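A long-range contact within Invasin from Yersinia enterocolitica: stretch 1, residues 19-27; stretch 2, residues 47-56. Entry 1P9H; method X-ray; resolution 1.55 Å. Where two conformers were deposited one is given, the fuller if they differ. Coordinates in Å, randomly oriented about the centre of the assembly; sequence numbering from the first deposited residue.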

ATOM      1  N   LEU A  19      -0.970  16.478  28.876  1.00 29.60           N
ATOM      2  CA  LEU A  19      -1.640  15.674  27.862  1.00 25.35           C
ATOM      3  C   LEU A  19      -0.997  15.822  26.487  1.00 22.30           C
ATOM      4  O   LEU A  19      -1.098  16.872  25.851  1.00 20.91           O
ATOM      5  CB  LEU A  19      -3.120  16.065  27.785  1.00 24.89           C
ATOM      6  CG  LEU A  19      -3.868  16.124  29.120  1.00 26.76           C
ATOM      7  CD1 LEU A  19      -5.313  16.519  28.872  1.00 26.75           C
ATOM      8  CD2 LEU A  19      -3.793  14.778  29.823  1.00 27.14           C
ATOM      9  N   THR A  20      -0.333  14.761  26.033  1.00 18.79           N
ATOM     10  CA  THR A  20       0.323  14.768  24.732  1.00 18.79           C
ATOM     11  C   THR A  20      -0.125  13.587  23.880  1.00 16.69           C
ATOM     12  O   THR A  20       0.089  13.573  22.668  1.00 16.95           O
ATOM     13  CB  THR A  20       1.855  14.679  24.871  1.00 21.42           C
ATOM     14  OG1 THR A  20       2.203  13.455  25.532  1.00 23.52           O
ATOM     15  CG2 THR A  20       2.392  15.860  25.671  1.00 20.92           C
ATOM     16  N   ALA A  21      -0.751  12.601  24.512  1.00 15.10           N
ATOM     17  CA  ALA A  21      -1.191  11.412  23.795  1.00 13.63           C
ATOM     18  C   ALA A  21      -2.702  11.276  23.705  1.00 12.46           C
ATOM     19  O   ALA A  21      -3.445  11.950  24.414  1.00 13.37           O
ATOM     20  CB  ALA A  21      -0.606  10.169  24.462  1.00 13.73           C
ATOM     21  N   VAL A  22      -3.148  10.406  22.805  1.00 11.15           N
ATOM     22  CA  VAL A  22      -4.568  10.132  22.640  1.00  9.29           C
ATOM     23  C   VAL A  22      -4.769   8.663  22.968  1.00 11.33           C
ATOM     24  O   VAL A  22      -4.177   7.787  22.334  1.00 11.02           O
ATOM     25  CB  VAL A  22      -5.055  10.380  21.194  1.00 10.32           C
ATOM     26  CG1 VAL A  22      -6.491   9.871  21.038  1.00 11.19           C
ATOM     27  CG2 VAL A  22      -4.985  11.870  20.868  1.00 11.58           C
ATOM     28  N   GLN A  23      -5.589   8.399  23.977  1.00 10.74           N
ATOM     29  CA  GLN A  23      -5.870   7.034  24.389  1.00 11.22           C
ATOM     30  C   GLN A  23      -7.378   6.893  24.444  1.00 12.08           C
ATOM     31  O   GLN A  23      -8.042   7.560  25.238  1.00 13.40           O
ATOM     32  CB  GLN A  23      -5.251   6.762  25.761  1.00 13.02           C
ATOM     33  CG  GLN A  23      -5.422   5.340  26.268  1.00 11.17           C
ATOM     34  CD  GLN A  23      -4.691   5.118  27.580  1.00 13.75           C
ATOM     35  OE1 GLN A  23      -3.460   5.103  27.623  1.00 14.42           O
ATOM     36  NE2 GLN A  23      -5.448   4.962  28.660  1.00 17.33           N
ATOM     37  N   ILE A  24      -7.920   6.036  23.587  1.00 11.75           N
ATOM     38  CA  ILE A  24      -9.360   5.842  23.544  1.00 11.48           C
ATOM     39  C   ILE A  24      -9.743   4.385  23.740  1.00 11.32           C
ATOM     40  O   ILE A  24      -9.620   3.565  22.827  1.00 11.35           O
ATOM     41  CB  ILE A  24      -9.945   6.344  22.206  1.00 11.49           C
ATOM     42  CG1 ILE A  24      -9.574   7.817  22.002  1.00 13.45           C
ATOM     43  CG2 ILE A  24     -11.459   6.174  22.205  1.00 11.91           C
ATOM     44  CD1 ILE A  24      -9.980   8.380  20.657  1.00 16.12           C
ATOM     45  N   SER A  25     -10.194   4.069  24.948  1.00 12.25           N
ATOM     46  CA  SER A  25     -10.626   2.719  25.284  1.00 12.57           C
ATOM     47  C   SER A  25     -12.078   2.561  24.833  1.00 12.38           C
ATOM     48  O   SER A  25     -12.742   3.549  24.515  1.00 13.30           O
ATOM     49  CB  SER A  25     -10.520   2.499  26.797  1.00 12.88           C
ATOM     50  OG  SER A  25      -9.173   2.586  27.230  1.00 15.20           O
ATOM     51  N   PRO A  26     -12.588   1.319  24.790  1.00 12.32           N
ATOM     52  CA  PRO A  26     -13.972   1.084  24.369  1.00 13.48           C
ATOM     53  C   PRO A  26     -14.945   2.026  25.069  1.00 14.21           C
ATOM     54  O   PRO A  26     -14.878   2.208  26.286  1.00 15.10           O
ATOM     55  CB  PRO A  26     -14.194  -0.377  24.744  1.00 13.41           C
ATOM     56  CG  PRO A  26     -12.854  -0.976  24.449  1.00 12.43           C
ATOM     57  CD  PRO A  26     -11.897   0.040  25.047  1.00 12.72           C
ATOM     58  N   ASN A  27     -15.845   2.622  24.294  1.00 13.54           N
ATOM     59  CA  ASN A  27     -16.821   3.561  24.840  1.00 14.41           C
ATOM     60  C   ASN A  27     -18.243   3.206  24.427  1.00 16.49           C
ATOM     61  O   ASN A  27     -19.163   4.001  24.619  1.00 18.41           O
ATOM     62  CB  ASN A  27     -16.499   4.978  24.360  1.00 15.86           C
ATOM     63  CG  ASN A  27     -16.843   5.188  22.896  1.00 17.03           C
ATOM     64  OD1 ASN A  27     -16.777   4.257  22.096  1.00 15.33           O
ATOM     65  ND2 ASN A  27     -17.206   6.416  22.536  1.00 18.82           N
ATOM     66  N   GLY A  47     -10.628  -5.110  31.369  1.00 29.56           N
ATOM     67  CA  GLY A  47      -9.239  -5.184  30.960  1.00 27.57           C
ATOM     68  C   GLY A  47      -9.060  -4.936  29.474  1.00 26.56           C
ATOM     69  O   GLY A  47      -8.109  -5.428  28.867  1.00 28.45           O
ATOM     70  N   LEU A  48      -9.973  -4.169  28.886  1.00 23.58           N
ATOM     71  CA  LEU A  48      -9.908  -3.863  27.462  1.00 19.49           C
ATOM     72  C   LEU A  48      -9.383  -2.456  27.202  1.00 17.62           C
ATOM     73  O   LEU A  48      -9.481  -1.948  26.086  1.00 15.42           O
ATOM     74  CB  LEU A  48     -11.292  -4.002  26.827  1.00 20.61           C
ATOM     75  CG  LEU A  48     -11.984  -5.363  26.924  1.00 21.28           C
ATOM     76  CD1 LEU A  48     -13.306  -5.301  26.176  1.00 22.43           C
ATOM     77  CD2 LEU A  48     -11.093  -6.449  26.341  1.00 23.53           C
ATOM     78  N   ASN A  49      -8.827  -1.828  28.229  1.00 16.13           N
ATOM     79  CA  ASN A  49      -8.303  -0.476  28.083  1.00 14.95           C
ATOM     80  C   ASN A  49      -7.214  -0.359  27.025  1.00 16.00           C
ATOM     81  O   ASN A  49      -6.392  -1.262  26.855  1.00 15.38           O
ATOM     82  CB  ASN A  49      -7.745   0.033  29.415  1.00 19.21           C
ATOM     83  CG  ASN A  49      -8.825   0.529  30.356  1.00 22.86           C
ATOM     84  OD1 ASN A  49      -8.533   1.001  31.454  1.00 29.26           O
ATOM     85  ND2 ASN A  49     -10.077   0.428  29.932  1.00 23.71           N
ATOM     86  N   ALA A  50      -7.227   0.763  26.312  1.00 14.44           N
ATOM     87  CA  ALA A  50      -6.221   1.045  25.300  1.00 13.46           C
ATOM     88  C   ALA A  50      -5.053   1.631  26.078  1.00 14.07           C
ATOM     89  O   ALA A  50      -5.232   2.106  27.202  1.00 15.14           O
ATOM     90  CB  ALA A  50      -6.753   2.058  24.297  1.00 13.54           C
ATOM     91  N   SER A  51      -3.865   1.602  25.490  1.00 11.94           N
ATOM     92  CA  SER A  51      -2.685   2.114  26.166  1.00 13.28           C
ATOM     93  C   SER A  51      -1.759   2.904  25.246  1.00 13.32           C
ATOM     94  O   SER A  51      -1.101   2.336  24.375  1.00 13.65           O
ATOM     95  CB  SER A  51      -1.911   0.950  26.795  1.00 16.44           C
ATOM     96  OG  SER A  51      -0.737   1.401  27.447  1.00 20.27           O
ATOM     97  N   ALA A  52      -1.721   4.219  25.445  1.00 11.34           N
ATOM     98  CA  ALA A  52      -0.853   5.100  24.672  1.00 13.06           C
ATOM     99  C   ALA A  52       0.300   5.449  25.611  1.00 13.34           C
ATOM    100  O   ALA A  52       0.208   6.392  26.396  1.00 15.09           O
ATOM    101  CB  ALA A  52      -1.609   6.359  24.261  1.00 12.14           C
ATOM    102  N   LYS A  53       1.379   4.674  25.532  1.00 13.67           N
ATOM    103  CA  LYS A  53       2.538   4.861  26.405  1.00 15.27           C
ATOM    104  C   LYS A  53       3.599   5.842  25.932  1.00 15.77           C
ATOM    105  O   LYS A  53       4.447   6.272  26.717  1.00 16.92           O
ATOM    106  CB  LYS A  53       3.216   3.515  26.659  1.00 16.79           C
ATOM    107  CG  LYS A  53       2.347   2.484  27.349  1.00 20.34           C
ATOM    108  CD  LYS A  53       3.146   1.218  27.605  1.00 23.93           C
ATOM    109  CE  LYS A  53       2.327   0.168  28.329  1.00 26.12           C
ATOM    110  NZ  LYS A  53       3.160  -1.028  28.638  1.00 27.94           N
ATOM    111  N   GLY A  54       3.573   6.193  24.655  1.00 14.95           N
ATOM    112  CA  GLY A  54       4.574   7.111  24.155  1.00 14.91           C
ATOM    113  C   GLY A  54       4.093   8.539  24.070  1.00 15.23           C
ATOM    114  O   GLY A  54       2.895   8.795  23.925  1.00 14.51           O
ATOM    115  N   ILE A  55       5.024   9.481  24.172  0.50 15.99           N
ATOM    116  CA  ILE A  55       4.678  10.889  24.074  0.50 17.37           C
ATOM    117  C   ILE A  55       4.133  11.110  22.667  0.50 16.17           C
ATOM    118  O   ILE A  55       4.736  10.665  21.690  0.50 18.25           O
ATOM    119  CB  ILE A  55       5.917  11.785  24.279  0.50 19.95           C
ATOM    120  CG1 ILE A  55       6.549  11.492  25.641  0.50 25.03           C
ATOM    121  CG2 ILE A  55       5.523  13.253  24.178  0.50 22.38           C
ATOM    122  CD1 ILE A  55       7.823  12.264  25.909  0.50 28.88           C
ATOM    123  N   HIS A  56       2.988  11.779  22.568  1.00 16.26           N
ATOM    124  CA  HIS A  56       2.361  12.056  21.278  1.00 12.95           C
ATOM    125  C   HIS A  56       1.802  10.809  20.595  1.00 13.07           C
ATOM    126  O   HIS A  56       1.381  10.875  19.442  1.00 12.80           O
ATOM    127  CB  HIS A  56       3.360  12.738  20.337  1.00 15.28           C
ATOM    128  CG  HIS A  56       3.866  14.053  20.842  1.00 17.24           C
ATOM    129  ND1 HIS A  56       5.117  14.537  20.525  1.00 22.05           N
ATOM    130  CD2 HIS A  56       3.287  14.991  21.628  1.00 20.46           C
ATOM    131  CE1 HIS A  56       5.286  15.718  21.093  1.00 21.26           C
ATOM    132  NE2 HIS A  56       4.190  16.016  21.768  1.00 22.26           N
TER
HETATM  133  O   HOH W   1      -1.048  12.628  20.154  1.00 14.30           O
HETATM  134  O   HOH W   2      -1.547   6.936  28.398  1.00 37.39           O

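Two stretches of the invasin chain run in nearly opposite directions (160° between their end-to-end directions) and are joined by side chains of the first that accept hydrogen bonds from backbone amides of the second, with small apolar groups packed between them. Between strands 22-24 and 51-52 no direct backbone hydrogen bond forms: Gln-23 CA and Ala-52 CA lie 5.4 Å apart, and a side chain spans the gap. Gln-23, extended with chi1 and chi2 both t, brings OE1 to 2.9 Å from Ala-52 N; the N-H...O angle of 171° makes this an almost linear hydrogen bond. The oxygen of water 2 also bridges this site, donating to Gln-23 OE1 at 2.8 Å and to Ala-52 O at 2.7 Å, so that the amide oxygen of the glutamine meets the peptide NH directly and the carbonyl of the same residue through water. The other end of the carboxamide, Gln-23 NE2, lies 3.2 Å from Ala-50 O, but the angle is too poor for a hydrogen bond; NE2 finds its partner elsewhere in the structure.

Two residues further along, Ser-25 repeats the scheme with a shorter reach. Its chi1 of -64° (m) places Ser-25 OG 2.8 Å from Ala-50 N, which donates at 165°, and Ser-25 CA and Ala-50 CA are 4.7 Å apart. Beyond it Pro-26 packs on Leu-48, with Pro-26 CD 3.3 Å from Leu-48 O and an apolar contact of 4.2 Å between Pro-26 CG and Leu-48 CB.

From Ala-21 to Ser-25 the CA-to-CB bonds alternate: those of Ala-21, Gln-23 and Ser-25 point toward stretch 2, whereas those of Val-22 and Ile-24 point away. The latter two still take part through their backbones, Val-22 O lying 3.5 Å from Ala-52 CB and Ile-24 O 3.6 Å from Ala-50 CB. The methyl groups of Ala-21 and Ala-52 meet with Ala-21 CB 3.9 Å from Ala-52 CB, a small apolar contact beside the glutamine bridge.

At the far end, Thr-20 engages His-56 in several ways. His-56 N donates a weak hydrogen bond to Thr-20 OG1, long at 3.5 Å, while His-56 CA approaches Thr-20 O at 3.1 Å in a CA-H...O contact with an angle of 154° at the hydrogen. The oxygen of water 1 links the backbones, donating to Thr-20 O at 2.9 Å and, weakly, to His-56 O at 3.1 Å. The imidazole lies obliquely to Thr-20, with His-56 CD2 3.6 Å from Thr-20 CB. In all, 554 Å² is buried, both sides summed.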